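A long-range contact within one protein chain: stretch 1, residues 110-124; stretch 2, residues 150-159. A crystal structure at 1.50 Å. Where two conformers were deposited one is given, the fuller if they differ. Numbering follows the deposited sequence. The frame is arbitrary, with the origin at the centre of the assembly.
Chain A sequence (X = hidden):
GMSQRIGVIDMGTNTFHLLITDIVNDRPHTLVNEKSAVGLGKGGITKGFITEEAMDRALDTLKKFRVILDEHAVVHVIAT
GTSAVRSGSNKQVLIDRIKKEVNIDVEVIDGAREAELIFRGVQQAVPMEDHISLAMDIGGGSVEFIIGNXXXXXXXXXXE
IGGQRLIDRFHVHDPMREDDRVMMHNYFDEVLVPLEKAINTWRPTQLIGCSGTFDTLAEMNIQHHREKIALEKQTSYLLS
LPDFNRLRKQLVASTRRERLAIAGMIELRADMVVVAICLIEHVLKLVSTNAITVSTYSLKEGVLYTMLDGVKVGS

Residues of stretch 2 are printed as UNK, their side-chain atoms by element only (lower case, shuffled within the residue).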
# COMPACT_ATOMS: atom_id res chain seq x y z
N ASP A 110 -1.46 -5.29 13.56
CA ASP A 110 -0.50 -6.25 13.10
C ASP A 110 -0.70 -6.55 11.61
O ASP A 110 -1.66 -6.07 10.98
CB ASP A 110 -0.45 -7.52 13.97
CG ASP A 110 -1.68 -8.37 13.93
OD1 ASP A 110 -2.52 -8.33 12.99
OD2 ASP A 110 -1.81 -9.18 14.89
N GLY A 111 0.26 -7.25 11.03
CA GLY A 111 0.24 -7.51 9.59
C GLY A 111 -0.99 -8.31 9.13
O GLY A 111 -1.56 -7.98 8.08
N ALA A 112 -1.41 -9.30 9.92
CA ALA A 112 -2.57 -10.12 9.59
C ALA A 112 -3.79 -9.22 9.48
O ALA A 112 -4.58 -9.30 8.54
CB ALA A 112 -2.81 -11.28 10.62
N ARG A 113 -3.97 -8.34 10.47
CA ARG A 113 -5.17 -7.51 10.51
C ARG A 113 -5.12 -6.48 9.42
O ARG A 113 -6.14 -6.17 8.79
CB ARG A 113 -5.27 -6.79 11.84
CG ARG A 113 -6.53 -5.99 12.04
CD ARG A 113 -7.74 -6.87 11.99
NE ARG A 113 -8.99 -6.11 12.11
CZ ARG A 113 -10.11 -6.45 11.49
NH1 ARG A 113 -10.15 -7.47 10.68
NH2 ARG A 113 -11.21 -5.71 11.63
N GLU A 114 -3.93 -5.94 9.15
CA GLU A 114 -3.72 -5.02 8.03
C GLU A 114 -4.16 -5.68 6.69
O GLU A 114 -4.88 -5.07 5.89
CB GLU A 114 -2.24 -4.59 7.94
CG GLU A 114 -1.93 -3.61 6.87
CD GLU A 114 -0.45 -3.19 6.84
OE1 GLU A 114 0.35 -3.79 7.59
OE2 GLU A 114 -0.08 -2.29 6.02
N ALA A 115 -3.77 -6.92 6.50
CA ALA A 115 -4.16 -7.64 5.31
C ALA A 115 -5.69 -7.79 5.20
O ALA A 115 -6.29 -7.58 4.13
CB ALA A 115 -3.48 -9.01 5.28
N GLU A 116 -6.32 -8.15 6.31
CA GLU A 116 -7.79 -8.29 6.33
C GLU A 116 -8.47 -6.99 5.94
O GLU A 116 -9.47 -6.96 5.19
CB GLU A 116 -8.26 -8.77 7.70
CG GLU A 116 -7.79 -10.16 8.01
CD GLU A 116 -7.96 -10.53 9.46
OE1 GLU A 116 -8.34 -9.70 10.30
OE2 GLU A 116 -7.65 -11.70 9.76
N LEU A 117 -8.00 -5.88 6.53
CA LEU A 117 -8.64 -4.60 6.30
C LEU A 117 -8.41 -4.15 4.86
O LEU A 117 -9.34 -3.66 4.22
CB LEU A 117 -8.12 -3.56 7.30
CG LEU A 117 -8.48 -3.78 8.74
CD1 LEU A 117 -7.59 -2.91 9.63
CD2 LEU A 117 -9.98 -3.46 8.99
N ILE A 118 -7.20 -4.32 4.35
CA ILE A 118 -6.94 -4.03 2.94
C ILE A 118 -7.94 -4.79 2.05
O ILE A 118 -8.53 -4.20 1.12
CB ILE A 118 -5.51 -4.38 2.53
CG1 ILE A 118 -4.55 -3.37 3.19
CG2 ILE A 118 -5.36 -4.40 1.00
CD1 ILE A 118 -3.09 -3.85 3.25
N PHE A 119 -8.10 -6.07 2.31
CA PHE A 119 -9.00 -6.87 1.45
C PHE A 119 -10.45 -6.40 1.52
O PHE A 119 -11.16 -6.45 0.49
CB PHE A 119 -8.90 -8.37 1.73
CG PHE A 119 -9.36 -9.24 0.59
CD1 PHE A 119 -8.64 -9.32 -0.59
CD2 PHE A 119 -10.52 -9.97 0.70
CE1 PHE A 119 -9.03 -10.14 -1.63
CE2 PHE A 119 -10.91 -10.83 -0.34
CZ PHE A 119 -10.19 -10.90 -1.47
N ARG A 120 -10.90 -5.91 2.67
CA ARG A 120 -12.25 -5.33 2.72
C ARG A 120 -12.37 -4.14 1.77
O ARG A 120 -13.41 -3.97 1.14
CB ARG A 120 -12.61 -4.89 4.15
CG ARG A 120 -13.94 -4.20 4.26
CD ARG A 120 -15.10 -5.17 3.99
NE ARG A 120 -16.41 -4.52 3.97
CZ ARG A 120 -16.97 -3.95 2.91
NH1 ARG A 120 -16.35 -3.86 1.75
NH2 ARG A 120 -18.18 -3.42 3.04
N GLY A 121 -11.32 -3.33 1.65
CA GLY A 121 -11.33 -2.24 0.67
C GLY A 121 -11.34 -2.75 -0.77
O GLY A 121 -12.12 -2.26 -1.61
N VAL A 122 -10.53 -3.76 -1.04
CA VAL A 122 -10.48 -4.37 -2.37
C VAL A 122 -11.85 -4.93 -2.76
O VAL A 122 -12.30 -4.73 -3.92
CB VAL A 122 -9.39 -5.45 -2.43
CG1 VAL A 122 -9.46 -6.29 -3.75
CG2 VAL A 122 -8.00 -4.81 -2.28
N GLN A 123 -12.51 -5.59 -1.82
CA GLN A 123 -13.85 -6.16 -2.05
C GLN A 123 -14.83 -5.05 -2.47
O GLN A 123 -15.73 -5.28 -3.30
CB GLN A 123 -14.39 -6.87 -0.82
CG GLN A 123 -13.76 -8.19 -0.57
CD GLN A 123 -14.16 -8.81 0.76
OE1 GLN A 123 -14.32 -8.10 1.75
NE2 GLN A 123 -14.25 -10.16 0.79
N GLN A 124 -14.72 -3.86 -1.87
CA GLN A 124 -15.60 -2.74 -2.25
C GLN A 124 -15.24 -2.15 -3.63
O GLN A 124 -16.13 -1.69 -4.35
CB GLN A 124 -15.53 -1.63 -1.20
CG GLN A 124 -16.70 -0.70 -1.26
CD GLN A 124 -18.00 -1.38 -0.79
OE1 GLN A 124 -18.00 -2.39 -0.06
NE2 GLN A 124 -19.14 -0.80 -1.20
N UNK A 150 -15.53 -12.34 -3.20
CA UNK A 150 -16.39 -11.26 -2.78
C UNK A 150 -16.86 -11.38 -1.35
O UNK A 150 -17.24 -10.37 -0.73
n UNK A 150 -22.15 -12.53 -5.19
c UNK A 150 -21.01 -12.89 -4.28
c UNK A 150 -17.64 -11.13 -3.69
c UNK A 150 -18.67 -12.23 -3.56
c UNK A 150 -19.90 -11.86 -4.41
N UNK A 151 -16.88 -12.63 -0.86
CA UNK A 151 -17.46 -12.98 0.45
C UNK A 151 -16.48 -13.39 1.58
O UNK A 151 -16.80 -13.28 2.77
c UNK A 151 -19.64 -13.77 -0.60
o UNK A 151 -19.88 -14.39 -1.64
n UNK A 151 -20.39 -12.77 -0.17
c UNK A 151 -18.44 -14.14 0.26
N UNK A 152 -15.31 -13.89 1.20
CA UNK A 152 -14.48 -14.67 2.10
C UNK A 152 -13.02 -14.33 1.90
O UNK A 152 -12.59 -14.07 0.78
o UNK A 152 -14.83 -19.25 2.79
c UNK A 152 -15.65 -17.04 2.34
c UNK A 152 -14.56 -16.17 1.78
c UNK A 152 -15.37 -18.52 1.95
o UNK A 152 -15.60 -18.88 0.78
N UNK A 153 -12.26 -14.42 2.99
CA UNK A 153 -10.81 -14.53 2.95
C UNK A 153 -10.45 -15.97 3.25
O UNK A 153 -10.76 -16.51 4.33
c UNK A 153 -10.12 -13.57 3.94
c UNK A 153 -9.91 -11.07 4.50
c UNK A 153 -10.37 -12.12 3.49
c UNK A 153 -8.64 -13.96 4.07
N UNK A 154 -9.78 -16.60 2.30
CA UNK A 154 -9.31 -17.96 2.42
C UNK A 154 -7.97 -18.09 3.10
O UNK A 154 -7.71 -19.05 3.84
c UNK A 154 -10.49 -19.06 -1.20
c UNK A 154 -9.27 -18.58 1.02
c UNK A 154 -10.63 -18.63 0.29
c UNK A 154 -11.60 -19.58 1.01
N UNK A 155 -7.10 -17.10 2.87
CA UNK A 155 -5.76 -17.11 3.42
C UNK A 155 -5.24 -15.66 3.35
O UNK A 155 -5.55 -14.92 2.40
c UNK A 155 -0.05 -15.85 1.67
c UNK A 155 -4.83 -18.02 2.62
c UNK A 155 -3.39 -17.98 2.98
c UNK A 155 -2.40 -17.13 2.39
c UNK A 155 -1.27 -15.52 1.04
c UNK A 155 0.03 -16.79 2.65
c UNK A 155 -2.44 -16.16 1.39
c UNK A 155 -1.16 -17.46 2.99
c UNK A 155 -2.74 -18.75 3.91
n UNK A 155 -1.39 -18.44 3.90
N UNK A 156 -4.43 -15.29 4.32
CA UNK A 156 -3.72 -13.99 4.21
C UNK A 156 -2.43 -14.04 4.99
O UNK A 156 -2.31 -14.77 5.98
n UNK A 156 -6.53 -14.34 9.07
c UNK A 156 -4.74 -12.61 6.19
c UNK A 156 -5.55 -13.44 8.38
c UNK A 156 -4.56 -12.81 4.69
c UNK A 156 -5.45 -13.71 6.88
N UNK A 157 -1.45 -13.25 4.55
CA UNK A 157 -0.18 -13.16 5.27
C UNK A 157 0.51 -11.86 4.89
O UNK A 157 0.47 -11.44 3.74
c UNK A 157 2.44 -15.85 6.09
n UNK A 157 3.72 -15.94 6.46
o UNK A 157 1.73 -16.85 5.90
c UNK A 157 1.90 -14.45 5.91
c UNK A 157 0.70 -14.37 4.98
N UNK A 158 1.14 -11.23 5.88
CA UNK A 158 1.96 -10.04 5.70
C UNK A 158 3.42 -10.45 5.79
O UNK A 158 3.80 -11.25 6.64
c UNK A 158 1.63 -9.06 6.81
o UNK A 158 2.43 -7.90 6.74
N UNK A 159 4.24 -9.85 4.95
CA UNK A 159 5.68 -10.08 4.93
C UNK A 159 6.41 -8.73 5.03
O UNK A 159 6.07 -7.77 4.34
c UNK A 159 5.55 -14.50 3.56
c UNK A 159 4.29 -14.59 2.99
c UNK A 159 6.11 -13.27 3.76
c UNK A 159 3.61 -13.46 2.63
c UNK A 159 5.45 -12.12 3.40
c UNK A 159 4.19 -12.22 2.83
c UNK A 159 6.09 -10.76 3.62
O HOH W 1 -17.67 -7.93 -2.20

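Position 150 carries four carbons in a row ending in a nitrogen. The chain leaves the backbone pointing away from the helix, so the contact is made by the main chain. Its O lies 3.4 Å from Gln123 NE2, at an angle too poor for a hydrogen bond. A linear C4N chain is lysine, Lys150.

Position 151 has two carbons, the second carrying one oxygen and one nitrogen. It points away from stretch 1, and its backbone passes Gln123, with N 4.0 Å from Gln123 NE2. A short amide is asparagine, Asn151.

Position 152 has three carbons, the third bearing two oxygens. The CA-to-CB bond also points away from the helix. The backbone O approaches Phe119 CE2 at 3.8 Å. The residue is glutamate, Glu152.

Position 153 begins the strand. Its four carbons fork at the first, and one arm is two carbons long. A carbon of the fork packs against Phe119, and another reaches Glu116. This is isoleucine, Ile153. CG1 is 3.5 Å from Phe119 CD2, and CD1 is 3.9 Å from Glu116 CA.

Position 154 has four carbons forked at the second, and it does not touch stretch 1. It is leucine, Leu154.

Position 155 has one carbon, then fused five- and six-membered rings holding eight carbons and one nitrogen. It is out of reach of the helix. It is tryptophan, Trp155.

Position 156 has four carbons in a row ending in nitrogen. Unlike the chain at 150, it starts toward the helix. Its carbons pass Ala112 and Ala115, and its nitrogen meets the Glu116 carboxylate. It is lysine, Lys156. CG lies 3.9 Å from Ala115 CB, and NZ lies 2.9 Å from Glu116 OE2.

Position 157 has three carbons, the third carrying one oxygen and one nitrogen. It points away from the helix. It is glutamine, Gln157.

Position 158 has one carbon and one oxygen. The carbon sits 3.5 Å from Gly111 CA, as CB. It is serine, Ser158. Its OG is hydrogen-bonded elsewhere in the structure.

Position 159 has one carbon and a ring of six carbons, out of reach of stretch 1. It is phenylalanine, Phe159.

The strand crosses the helix at 122°. Close approach at Ser158 suits Gly111, where an ideal CB would fall 2.5 Å from Ser158 CB. Lys156 runs past Ala112 and Ala115 and ends in a weakly hydrogen-bonded salt bridge with Glu116. Ile153 and Phe119 supply apolar packing.

Stretch 2 (150-159) KNEILWKQSF
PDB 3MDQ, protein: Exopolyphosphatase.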